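Local coordinates for protein diol-dehydratase (PDB 5I2A) that probably catalyses the B12-independent dehydration of 1,2-propanediol as a lyase of the glycyl radical enzyme family, at residues L587-K593 against A708-L714; Y674-L678 against Q690-Y694; L595-T599 against L714-P718; R106-F111 against N327-A332. All coordinates share one frame. Residue numbers count along the deposited sequence, not the author numbering.

Contact 1 of 4, residues L587-K593 against A708-L714; sequences LEMNYGK and ATPDGRL
A helix end docking on a tight turn is exemplified where helix 580-588 runs out. M589 leaves helical angles, and N590, Y591 and G592 take positive phi. Opposite, T709 to G712 form a type I beta turn. L587 and A708 come closest in backbone, 5.3 Å between CA atoms. L587 (m, t) lays its branched end on the turn's shoulder: CD2 lies 3.4 Å from T709 C, and CD1 3.9 Å from P710 CG. The methyl of A708 fills the hollow between L587 and Y591, its CB 4.2 Å from both L587 CD2 and Y591 CE2. Y591 (m) reaches into the turn, where OH donates to T709 O at 2.8 Å, while L714 CD2 packs 3.8 Å from Y591 CD2. A water joins L587 O (2.8 Å) to A708 N (3.0 Å). The N590 amide bonds outside, OD1 to A715 N. The D711 carboxylate makes an Asx turn with R713 N, and N590 is the C-prime residue of the Schellman motif ending the helix.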
loop_
_atom_site.group_PDB
_atom_site.type_symbol
_atom_site.label_atom_id
_atom_site.label_comp_id
_atom_site.label_asym_id
_atom_site.label_seq_id
_atom_site.Cartn_x
_atom_site.Cartn_y
_atom_site.Cartn_z
ATOM N N LEU A 587 3.818 -46.472 -18.073
ATOM C CA LEU A 587 4.320 -45.329 -17.316
ATOM C C LEU A 587 3.928 -45.431 -15.842
ATOM O O LEU A 587 4.762 -45.229 -14.955
ATOM C CB LEU A 587 3.808 -44.010 -17.922
ATOM C CG LEU A 587 4.319 -43.705 -19.339
ATOM C CD1 LEU A 587 3.617 -42.483 -19.914
ATOM C CD2 LEU A 587 5.833 -43.493 -19.369
ATOM N N GLU A 588 2.667 -45.764 -15.582
ATOM C CA GLU A 588 2.196 -45.915 -14.216
ATOM C C GLU A 588 3.020 -46.946 -13.454
ATOM O O GLU A 588 3.300 -46.765 -12.274
ATOM C CB GLU A 588 0.718 -46.314 -14.197
ATOM C CG GLU A 588 -0.228 -45.219 -14.663
ATOM C CD GLU A 588 -1.660 -45.714 -14.834
ATOM O OE1 GLU A 588 -1.869 -46.944 -14.826
ATOM O OE2 GLU A 588 -2.571 -44.872 -14.970
ATOM N N MET A 589 3.422 -48.008 -14.147
ATOM C CA MET A 589 4.172 -49.110 -13.545
ATOM C C MET A 589 5.698 -48.991 -13.711
ATOM O O MET A 589 6.431 -49.977 -13.532
ATOM C CB MET A 589 3.695 -50.442 -14.140
ATOM C CG MET A 589 2.240 -50.768 -13.860
ATOM S SD MET A 589 1.960 -50.914 -12.092
ATOM C CE MET A 589 3.258 -52.029 -11.615
ATOM N N ASN A 590 6.175 -47.792 -14.043
ATOM C CA ASN A 590 7.612 -47.542 -14.189
ATOM C C ASN A 590 8.286 -48.551 -15.124
ATOM O O ASN A 590 9.379 -49.031 -14.849
ATOM C CB ASN A 590 8.300 -47.561 -12.823
ATOM C CG ASN A 590 9.669 -46.903 -12.847
ATOM O OD1 ASN A 590 9.936 -46.037 -13.678
ATOM N ND2 ASN A 590 10.547 -47.315 -11.929
ATOM N N TYR A 591 7.600 -48.868 -16.219
ATOM C CA TYR A 591 8.112 -49.776 -17.234
ATOM C C TYR A 591 8.432 -51.176 -16.664
ATOM O O TYR A 591 9.252 -51.901 -17.211
ATOM C CB TYR A 591 9.360 -49.179 -17.883
ATOM C CG TYR A 591 9.122 -47.947 -18.742
ATOM C CD1 TYR A 591 8.496 -48.048 -19.976
ATOM C CD2 TYR A 591 9.559 -46.697 -18.337
ATOM C CE1 TYR A 591 8.291 -46.936 -20.772
ATOM C CE2 TYR A 591 9.369 -45.569 -19.137
ATOM C CZ TYR A 591 8.733 -45.696 -20.351
ATOM O OH TYR A 591 8.532 -44.595 -21.158
ATOM N N GLY A 592 7.787 -51.534 -15.562
ATOM C CA GLY A 592 8.049 -52.798 -14.897
ATOM C C GLY A 592 9.359 -52.837 -14.124
ATOM O O GLY A 592 9.815 -53.904 -13.747
ATOM N N LYS A 593 9.958 -51.679 -13.861
ATOM C CA LYS A 593 11.253 -51.646 -13.183
ATOM C C LYS A 593 11.144 -51.554 -11.663
ATOM O O LYS A 593 12.154 -51.469 -10.972
ATOM C CB LYS A 593 12.092 -50.473 -13.702
ATOM C CG LYS A 593 12.290 -50.466 -15.209
ATOM C CD LYS A 593 13.312 -51.501 -15.639
ATOM C CE LYS A 593 13.464 -51.524 -17.157
ATOM N NZ LYS A 593 14.634 -52.343 -17.588
ATOM N N ALA A 708 7.346 -41.606 -14.370
ATOM C CA ALA A 708 8.036 -42.036 -15.584
ATOM C C ALA A 708 7.481 -41.319 -16.812
ATOM O O ALA A 708 6.286 -41.041 -16.884
ATOM C CB ALA A 708 7.913 -43.534 -15.754
ATOM N N THR A 709 8.340 -41.037 -17.784
ATOM C CA THR A 709 7.895 -40.330 -18.984
ATOM C C THR A 709 8.187 -41.138 -20.256
ATOM O O THR A 709 9.047 -42.012 -20.247
ATOM C CB THR A 709 8.544 -38.929 -19.060
ATOM O OG1 THR A 709 9.935 -39.024 -18.739
ATOM C CG2 THR A 709 7.869 -38.007 -18.047
ATOM N N PRO A 710 7.444 -40.864 -21.342
ATOM C CA PRO A 710 7.537 -41.642 -22.583
ATOM C C PRO A 710 8.880 -41.546 -23.303
ATOM O O PRO A 710 9.065 -42.271 -24.278
ATOM C CB PRO A 710 6.438 -41.032 -23.467
ATOM C CG PRO A 710 5.509 -40.378 -22.556
ATOM C CD PRO A 710 6.317 -39.913 -21.386
ATOM N N ASP A 711 9.776 -40.669 -22.851
ATOM C CA ASP A 711 11.128 -40.608 -23.402
ATOM C C ASP A 711 11.945 -41.800 -22.916
ATOM O O ASP A 711 13.021 -42.073 -23.443
ATOM C CB ASP A 711 11.824 -39.278 -23.037
ATOM C CG ASP A 711 11.952 -39.060 -21.527
ATOM O OD1 ASP A 711 11.179 -39.669 -20.760
ATOM O OD2 ASP A 711 12.820 -38.265 -21.113
ATOM N N GLY A 712 11.428 -42.514 -21.916
ATOM C CA GLY A 712 12.117 -43.684 -21.371
ATOM C C GLY A 712 12.728 -43.449 -20.000
ATOM O O GLY A 712 13.291 -44.352 -19.365
ATOM N N ARG A 713 12.613 -42.211 -19.542
ATOM C CA ARG A 713 13.091 -41.820 -18.235
ATOM C C ARG A 713 12.274 -42.536 -17.149
ATOM O O ARG A 713 11.057 -42.575 -17.222
ATOM C CB ARG A 713 12.989 -40.298 -18.101
ATOM C CG ARG A 713 13.425 -39.732 -16.785
ATOM C CD ARG A 713 13.122 -38.222 -16.643
ATOM N NE ARG A 713 12.727 -38.024 -15.259
ATOM C CZ ARG A 713 11.497 -38.249 -14.816
ATOM N NH1 ARG A 713 10.536 -38.605 -15.663
ATOM N NH2 ARG A 713 11.230 -38.121 -13.532
ATOM N N LEU A 714 12.942 -43.097 -16.151
ATOM C CA LEU A 714 12.244 -43.819 -15.090
ATOM C C LEU A 714 11.679 -42.859 -14.048
ATOM O O LEU A 714 12.148 -41.730 -13.904
ATOM C CB LEU A 714 13.177 -44.834 -14.417
ATOM C CG LEU A 714 13.775 -45.896 -15.345
ATOM C CD1 LEU A 714 14.565 -46.950 -14.559
ATOM C CD2 LEU A 714 12.695 -46.543 -16.201
HETATM O O HOH W 1 5.372 -43.370 -12.992
#

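Contact 2 of 4, residues Y674-L678 against Q690-Y694; sequences YTRPL and QAGLY
A small side chain seated among larger ones can join a helix to an extended segment, and A691 is a clear example. Residues 674-678 form the last turn and more of helix 661-678, which is kinked here, with the N of Y674 and of P677 lacking bonds to the turn before. Residues 690-694 run extended without being a regular strand. In register, T675 lies over A691 (CA to CA 5.3 Å) and L678 over Q690 (5.9 Å). A691, with phi/psi of -63/142, has the largest buried area of the contact and aims its CB at the helix. That methyl is 3.7 Å from each of three atoms: Y674 CE2, T675 CG2 and L678 CD1. Y674, with chi1 t and chi2 76°, lays its ring beside the extended chain, so that CE2 also comes 3.7 Å from G692 O and CD2 lies 4.0 Å from L693 CD2. T675 (chi1 p) turns its methyl inward, CG2 standing 4.3 Å from L693 CD1. The polar link is a water that donates to T675 O at 2.8 Å and accepts from A691 N at 3.0 Å. Farther out, Y674 OH bonds to P553 O. All the touching residues are buried: helix 489-521 packs on Y674 and L678 through M500, M507 and I504, while backbone bonds from Q690 and G692 tie the extended segment to strand 548-556.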
loop_
_atom_site.group_PDB
_atom_site.type_symbol
_atom_site.label_atom_id
_atom_site.label_comp_id
_atom_site.label_asym_id
_atom_site.label_seq_id
_atom_site.Cartn_x
_atom_site.Cartn_y
_atom_site.Cartn_z
ATOM N N TYR A 674 5.745 -23.037 -23.812
ATOM C CA TYR A 674 6.124 -22.388 -22.562
ATOM C C TYR A 674 6.515 -20.929 -22.794
ATOM O O TYR A 674 6.041 -20.044 -22.093
ATOM C CB TYR A 674 7.278 -23.137 -21.886
ATOM C CG TYR A 674 7.708 -22.539 -20.560
ATOM C CD1 TYR A 674 6.946 -22.722 -19.415
ATOM C CD2 TYR A 674 8.881 -21.798 -20.451
ATOM C CE1 TYR A 674 7.340 -22.178 -18.200
ATOM C CE2 TYR A 674 9.288 -21.259 -19.234
ATOM C CZ TYR A 674 8.514 -21.452 -18.117
ATOM O OH TYR A 674 8.900 -20.911 -16.917
ATOM N N THR A 675 7.355 -20.678 -23.797
ATOM C CA THR A 675 7.932 -19.346 -23.977
ATOM C C THR A 675 6.986 -18.329 -24.620
ATOM O O THR A 675 7.076 -17.153 -24.331
ATOM C CB THR A 675 9.225 -19.402 -24.816
ATOM O OG1 THR A 675 8.945 -19.972 -26.098
ATOM C CG2 THR A 675 10.296 -20.247 -24.098
ATOM N N ARG A 676 6.088 -18.766 -25.493
ATOM C CA ARG A 676 5.206 -17.818 -26.153
ATOM C C ARG A 676 4.091 -17.307 -25.242
ATOM O O ARG A 676 3.854 -16.105 -25.207
ATOM C CB ARG A 676 4.615 -18.411 -27.424
ATOM C CG ARG A 676 5.027 -17.624 -28.640
ATOM C CD ARG A 676 4.554 -18.252 -29.916
ATOM N NE ARG A 676 5.553 -18.072 -30.958
ATOM C CZ ARG A 676 5.796 -18.964 -31.907
ATOM N NH1 ARG A 676 5.102 -20.095 -31.944
ATOM N NH2 ARG A 676 6.719 -18.717 -32.823
ATOM N N PRO A 677 3.411 -18.200 -24.509
ATOM C CA PRO A 677 2.406 -17.643 -23.600
ATOM C C PRO A 677 3.013 -16.690 -22.568
ATOM O O PRO A 677 2.427 -15.644 -22.274
ATOM C CB PRO A 677 1.821 -18.886 -22.919
ATOM C CG PRO A 677 2.016 -19.976 -23.912
ATOM C CD PRO A 677 3.361 -19.676 -24.537
ATOM N N LEU A 678 4.187 -17.030 -22.048
ATOM C CA LEU A 678 4.754 -16.231 -20.969
ATOM C C LEU A 678 4.977 -14.768 -21.360
ATOM O O LEU A 678 4.725 -13.886 -20.545
ATOM C CB LEU A 678 6.061 -16.841 -20.474
ATOM C CG LEU A 678 5.825 -17.798 -19.303
ATOM C CD1 LEU A 678 7.089 -18.587 -19.058
ATOM C CD2 LEU A 678 5.381 -17.046 -18.028
ATOM N N GLN A 690 8.987 -12.872 -19.021
ATOM C CA GLN A 690 9.819 -13.429 -20.074
ATOM C C GLN A 690 10.375 -14.764 -19.575
ATOM O O GLN A 690 10.948 -14.836 -18.484
ATOM C CB GLN A 690 10.948 -12.466 -20.474
ATOM C CG GLN A 690 11.598 -11.709 -19.329
ATOM C CD GLN A 690 12.845 -10.926 -19.757
ATOM O OE1 GLN A 690 13.043 -10.641 -20.941
ATOM N NE2 GLN A 690 13.713 -10.626 -18.794
ATOM N N ALA A 691 10.166 -15.818 -20.351
ATOM C CA ALA A 691 10.659 -17.148 -20.001
ATOM C C ALA A 691 12.183 -17.230 -19.917
ATOM O O ALA A 691 12.900 -16.605 -20.706
ATOM C CB ALA A 691 10.156 -18.180 -21.020
ATOM N N GLY A 692 12.666 -18.004 -18.953
ATOM C CA GLY A 692 14.014 -18.543 -18.998
ATOM C C GLY A 692 13.945 -20.061 -19.085
ATOM O O GLY A 692 12.894 -20.661 -18.828
ATOM N N LEU A 693 15.060 -20.680 -19.457
ATOM C CA LEU A 693 15.165 -22.128 -19.541
ATOM C C LEU A 693 16.492 -22.557 -18.908
ATOM O O LEU A 693 17.487 -22.778 -19.590
ATOM C CB LEU A 693 15.065 -22.610 -20.994
ATOM C CG LEU A 693 13.776 -22.241 -21.740
ATOM C CD1 LEU A 693 13.921 -22.403 -23.242
ATOM C CD2 LEU A 693 12.587 -23.032 -21.219
ATOM N N TYR A 694 16.487 -22.660 -17.589
ATOM C CA TYR A 694 17.661 -23.092 -16.856
ATOM C C TYR A 694 17.227 -23.758 -15.557
ATOM O O TYR A 694 16.112 -23.540 -15.095
ATOM C CB TYR A 694 18.605 -21.921 -16.588
ATOM C CG TYR A 694 18.119 -20.827 -15.646
ATOM C CD1 TYR A 694 18.210 -20.982 -14.265
ATOM C CD2 TYR A 694 17.658 -19.600 -16.140
ATOM C CE1 TYR A 694 17.831 -19.978 -13.412
ATOM C CE2 TYR A 694 17.277 -18.564 -15.272
ATOM C CZ TYR A 694 17.359 -18.767 -13.912
ATOM O OH TYR A 694 16.996 -17.779 -13.028
HETATM O O HOH W 2 9.167 -15.667 -23.127
#

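Contact 3 of 4, residues L595-T599 against L714-P718; sequences LDATT and LAHTP
A histidine-carboxylate hydrogen bond at the N-cap of a helix, with the histidine presented by a type II beta turn, shows how one side chain can fasten a loop to a helix start. The turn runs from L714 to T717, and the helix is 597-613, capped by D596; the nearest CA atoms are those of T598 and H716, 7.9 Å apart. L714 begins the turn, its O accepting from T717 OG1 at 2.8 Å and weakly from T717 N at 3.4 Å. A715, at phi/psi -54/134, points its CB toward the helix start, and its N bonds to N590 OD1 of the preceding helix end. H716 then takes a positive phi (68/11) and supplies most of the buried surface on this side. With chi1 m and chi2 134°, its ring extends to the helix start, where T598 CB sits over one face, 3.8 Å from the ring centroid in a CH-pi contact, and T599 OG1 lies at the ring edge, 3.2 Å from H716 CE1. T717 closes the turn, and P718 follows, its side chain touching helices 699-703 and 827-835. The arrangement lies at the surface and joins this loop to the helix. The D596 carboxylate (chi1 p) caps the helix, OD1 accepting from T599 N at 2.9 Å, and D596 OD2 accepts from H716 ND1 at 2.5 Å.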
loop_
_atom_site.group_PDB
_atom_site.type_symbol
_atom_site.label_atom_id
_atom_site.label_comp_id
_atom_site.label_asym_id
_atom_site.label_seq_id
_atom_site.Cartn_x
_atom_site.Cartn_y
_atom_site.Cartn_z
ATOM N N LEU A 595 8.363 -50.195 -8.178
ATOM C CA LEU A 595 7.763 -48.985 -7.635
ATOM C C LEU A 595 8.520 -48.602 -6.384
ATOM O O LEU A 595 9.003 -49.474 -5.670
ATOM C CB LEU A 595 6.280 -49.196 -7.347
ATOM C CG LEU A 595 5.456 -49.758 -8.506
ATOM C CD1 LEU A 595 4.017 -49.976 -8.061
ATOM C CD2 LEU A 595 5.500 -48.851 -9.738
ATOM N N ASP A 596 8.642 -47.306 -6.118
ATOM C CA ASP A 596 9.546 -46.840 -5.073
ATOM C C ASP A 596 8.813 -46.257 -3.872
ATOM O O ASP A 596 7.594 -46.295 -3.805
ATOM C CB ASP A 596 10.531 -45.802 -5.645
ATOM C CG ASP A 596 9.829 -44.553 -6.211
ATOM O OD1 ASP A 596 8.606 -44.390 -6.029
ATOM O OD2 ASP A 596 10.510 -43.728 -6.845
ATOM N N ALA A 597 9.578 -45.688 -2.948
ATOM C CA ALA A 597 9.034 -45.114 -1.727
ATOM C C ALA A 597 8.055 -43.977 -2.020
ATOM O O ALA A 597 7.032 -43.835 -1.338
ATOM C CB ALA A 597 10.156 -44.624 -0.838
ATOM N N THR A 598 8.362 -43.174 -3.036
ATOM C CA THR A 598 7.493 -42.052 -3.390
ATOM C C THR A 598 6.140 -42.584 -3.856
ATOM O O THR A 598 5.097 -42.110 -3.427
ATOM C CB THR A 598 8.127 -41.153 -4.486
ATOM O OG1 THR A 598 9.352 -40.605 -3.993
ATOM C CG2 THR A 598 7.194 -40.001 -4.847
ATOM N N THR A 599 6.154 -43.585 -4.723
ATOM C CA THR A 599 4.902 -44.159 -5.184
ATOM C C THR A 599 4.156 -44.854 -4.029
ATOM O O THR A 599 2.940 -44.739 -3.902
ATOM C CB THR A 599 5.142 -45.133 -6.324
ATOM O OG1 THR A 599 5.732 -44.422 -7.414
ATOM C CG2 THR A 599 3.833 -45.762 -6.786
ATOM N N LEU A 714 12.942 -43.097 -16.151
ATOM C CA LEU A 714 12.244 -43.819 -15.090
ATOM C C LEU A 714 11.679 -42.859 -14.048
ATOM O O LEU A 714 12.148 -41.730 -13.904
ATOM C CB LEU A 714 13.177 -44.834 -14.417
ATOM C CG LEU A 714 13.775 -45.896 -15.345
ATOM C CD1 LEU A 714 14.565 -46.950 -14.559
ATOM C CD2 LEU A 714 12.695 -46.543 -16.201
ATOM N N ALA A 715 10.669 -43.326 -13.325
ATOM C CA ALA A 715 9.977 -42.523 -12.328
ATOM C C ALA A 715 10.913 -41.898 -11.287
ATOM O O ALA A 715 11.807 -42.553 -10.750
ATOM C CB ALA A 715 8.925 -43.377 -11.627
ATOM N N HIS A 716 10.688 -40.612 -11.038
ATOM C CA HIS A 716 11.316 -39.847 -9.959
ATOM C C HIS A 716 12.817 -39.622 -10.135
ATOM O O HIS A 716 13.474 -39.134 -9.228
ATOM C CB HIS A 716 11.003 -40.514 -8.615
ATOM C CG HIS A 716 9.543 -40.802 -8.442
ATOM N ND1 HIS A 716 9.064 -42.010 -7.986
ATOM C CD2 HIS A 716 8.452 -40.049 -8.730
ATOM C CE1 HIS A 716 7.742 -41.983 -7.982
ATOM N NE2 HIS A 716 7.345 -40.805 -8.432
ATOM N N THR A 717 13.344 -39.928 -11.317
ATOM C CA THR A 717 14.733 -39.585 -11.638
ATOM C C THR A 717 14.782 -38.132 -12.140
ATOM O O THR A 717 13.735 -37.566 -12.442
ATOM C CB THR A 717 15.322 -40.543 -12.684
ATOM O OG1 THR A 717 14.618 -40.401 -13.921
ATOM C CG2 THR A 717 15.261 -42.017 -12.171
ATOM N N PRO A 718 15.986 -37.523 -12.207
ATOM C CA PRO A 718 16.054 -36.102 -12.591
ATOM C C PRO A 718 15.513 -35.830 -13.990
ATOM O O PRO A 718 15.583 -36.709 -14.843
ATOM C CB PRO A 718 17.558 -35.790 -12.528
ATOM C CG PRO A 718 18.094 -36.772 -11.494
ATOM C CD PRO A 718 17.287 -38.023 -11.711
#

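Contact 4 of 4, residues R106-F111 against N327-A332; sequences RSADPF and NKCRDA
This is a buried loop-to-loop contact, polar at one end and aromatic at the other, joining the loop between helices 94-97 and 115-125 to the one between helices 309-323 and 332-335. The nearest CA atoms are those of F111 and C329, 7.3 Å apart. R106 (p, t, t) holds the polar end. Its NH1 and NH2 both donate to R330 O, at 2.7 and 2.8 Å, while NE and NH2 turn back to D109 O at 3.1 and 3.0 Å, so one guanidinium grips both loops. At the aromatic end F111 (m, chi2 80°) receives C329 (chi1 t) over one face: C329 CB is 3.8 Å from the ring centroid, and C329 SG makes an oblique sulfur-aromatic contact, 4.2 Å from the same centroid. Between them D109 (phi/psi 45/63) and R330 share a water, 2.7 Å from D109 OD2 and 2.8 Å from R330 NH1. D109 OD2 and R330 NH1 are 4.4 Å apart, beyond a salt bridge; D109 binds G340 N and Y341 N, and R330 NH2 binds S342 O. The buried charges of D109 and R330 thus meet backbone groups and a shared water, while R106 also forms a salt bridge with E99.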
loop_
_atom_site.group_PDB
_atom_site.type_symbol
_atom_site.label_atom_id
_atom_site.label_comp_id
_atom_site.label_asym_id
_atom_site.label_seq_id
_atom_site.Cartn_x
_atom_site.Cartn_y
_atom_site.Cartn_z
ATOM N N ARG A 106 21.588 -32.057 7.833
ATOM C CA ARG A 106 20.752 -32.312 6.667
ATOM C C ARG A 106 21.624 -32.564 5.439
ATOM O O ARG A 106 22.784 -32.171 5.397
ATOM C CB ARG A 106 19.780 -31.147 6.412
ATOM C CG ARG A 106 20.445 -29.843 5.983
ATOM C CD ARG A 106 19.430 -28.696 5.863
ATOM N NE ARG A 106 19.997 -27.553 5.157
ATOM C CZ ARG A 106 19.324 -26.451 4.857
ATOM N NH1 ARG A 106 18.046 -26.334 5.219
ATOM N NH2 ARG A 106 19.924 -25.472 4.189
ATOM N N SER A 107 21.049 -33.212 4.437
ATOM C CA SER A 107 21.813 -33.685 3.292
ATOM C C SER A 107 22.223 -32.574 2.310
ATOM O O SER A 107 23.226 -32.712 1.610
ATOM C CB SER A 107 21.014 -34.750 2.550
ATOM O OG SER A 107 19.819 -34.198 2.046
ATOM N N ALA A 108 21.458 -31.488 2.243
ATOM C CA ALA A 108 21.849 -30.376 1.365
ATOM C C ALA A 108 22.174 -29.110 2.147
ATOM O O ALA A 108 21.369 -28.659 2.955
ATOM C CB ALA A 108 20.757 -30.098 0.350
ATOM N N ASP A 109 23.356 -28.548 1.898
ATOM C CA ASP A 109 23.787 -27.293 2.510
ATOM C C ASP A 109 23.505 -27.231 4.029
ATOM O O ASP A 109 22.738 -26.385 4.479
ATOM C CB ASP A 109 23.109 -26.088 1.813
ATOM C CG ASP A 109 23.635 -25.834 0.377
ATOM O OD1 ASP A 109 24.224 -26.747 -0.245
ATOM O OD2 ASP A 109 23.434 -24.710 -0.141
ATOM N N PRO A 110 24.135 -28.119 4.818
ATOM C CA PRO A 110 23.926 -28.063 6.271
ATOM C C PRO A 110 24.523 -26.800 6.903
ATOM O O PRO A 110 25.478 -26.234 6.373
ATOM C CB PRO A 110 24.640 -29.323 6.782
ATOM C CG PRO A 110 25.745 -29.579 5.728
ATOM C CD PRO A 110 25.073 -29.193 4.423
ATOM N N PHE A 111 23.941 -26.364 8.017
ATOM C CA PHE A 111 24.435 -25.228 8.795
ATOM C C PHE A 111 24.465 -25.589 10.282
ATOM O O PHE A 111 23.518 -26.194 10.783
ATOM C CB PHE A 111 23.544 -23.987 8.627
ATOM C CG PHE A 111 23.748 -23.226 7.349
ATOM C CD1 PHE A 111 23.171 -23.657 6.165
ATOM C CD2 PHE A 111 24.469 -22.046 7.346
ATOM C CE1 PHE A 111 23.327 -22.935 4.983
ATOM C CE2 PHE A 111 24.644 -21.327 6.165
ATOM C CZ PHE A 111 24.067 -21.777 4.981
ATOM N N ASN A 327 26.982 -16.095 2.708
ATOM C CA ASN A 327 26.218 -17.334 2.577
ATOM C C ASN A 327 24.740 -17.074 2.902
ATOM O O ASN A 327 24.363 -15.967 3.288
ATOM C CB ASN A 327 26.809 -18.430 3.495
ATOM C CG ASN A 327 26.511 -19.869 3.016
ATOM O OD1 ASN A 327 25.645 -20.114 2.173
ATOM N ND2 ASN A 327 27.241 -20.830 3.586
ATOM N N LYS A 328 23.915 -18.101 2.752
ATOM C CA LYS A 328 22.482 -17.983 2.925
ATOM C C LYS A 328 21.886 -19.345 3.246
ATOM O O LYS A 328 22.118 -20.308 2.527
ATOM C CB LYS A 328 21.841 -17.408 1.649
ATOM C CG LYS A 328 20.313 -17.335 1.628
ATOM C CD LYS A 328 19.864 -16.722 0.266
ATOM C CE LYS A 328 18.335 -16.680 0.054
ATOM N NZ LYS A 328 18.012 -15.985 -1.266
ATOM N N CYS A 329 21.091 -19.430 4.304
ATOM C CA CYS A 329 20.466 -20.714 4.614
ATOM C C CYS A 329 19.044 -20.753 4.080
ATOM O O CYS A 329 18.242 -19.882 4.382
ATOM C CB CYS A 329 20.476 -20.988 6.129
ATOM S SG CYS A 329 19.673 -22.554 6.569
ATOM N N ARG A 330 18.749 -21.763 3.272
ATOM C CA ARG A 330 17.418 -21.962 2.707
ATOM C C ARG A 330 16.806 -23.205 3.336
ATOM O O ARG A 330 17.540 -24.089 3.751
ATOM C CB ARG A 330 17.480 -22.119 1.178
ATOM C CG ARG A 330 18.235 -20.998 0.454
ATOM C CD ARG A 330 18.381 -21.256 -1.054
ATOM N NE ARG A 330 19.127 -20.172 -1.693
ATOM C CZ ARG A 330 20.456 -20.091 -1.715
ATOM N NH1 ARG A 330 21.199 -21.040 -1.135
ATOM N NH2 ARG A 330 21.049 -19.058 -2.299
ATOM N N ASP A 331 15.476 -23.287 3.375
ATOM C CA ASP A 331 14.802 -24.484 3.901
ATOM C C ASP A 331 15.224 -25.696 3.088
ATOM O O ASP A 331 15.555 -25.563 1.916
ATOM C CB ASP A 331 13.275 -24.342 3.876
ATOM C CG ASP A 331 12.710 -24.336 2.461
ATOM O OD1 ASP A 331 12.380 -25.417 1.945
ATOM O OD2 ASP A 331 12.605 -23.251 1.865
ATOM N N ALA A 332 15.184 -26.868 3.710
ATOM C CA ALA A 332 15.789 -28.073 3.136
ATOM C C ALA A 332 15.290 -28.384 1.729
ATOM O O ALA A 332 16.089 -28.691 0.847
ATOM C CB ALA A 332 15.549 -29.270 4.055
HETATM O O HOH W 3 20.882 -23.807 -0.622
#

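In the fold
Along the chain contact 4 closes first, in series with the rest. Contacts 1 and 3 then interleave: their first segments lie at the end of helix 580-588 and the start of helix 597-613, their second in one loop between helices 699-703 and 734-741. They share L714, lie 9 Å apart by centres, and touch through the probable hydrogen bond N590 OD1 to A715 N at 2.8 Å, so a single loop clasps the junction of two successive helices. Contact 2 falls within the chain that both span, yet its centre is 27 Å from each. Contacts 2 and 4, 29 Å apart by centres, lie on opposite sides of the chain's centre, both in the pyruvate formate lyase-like part of the protein.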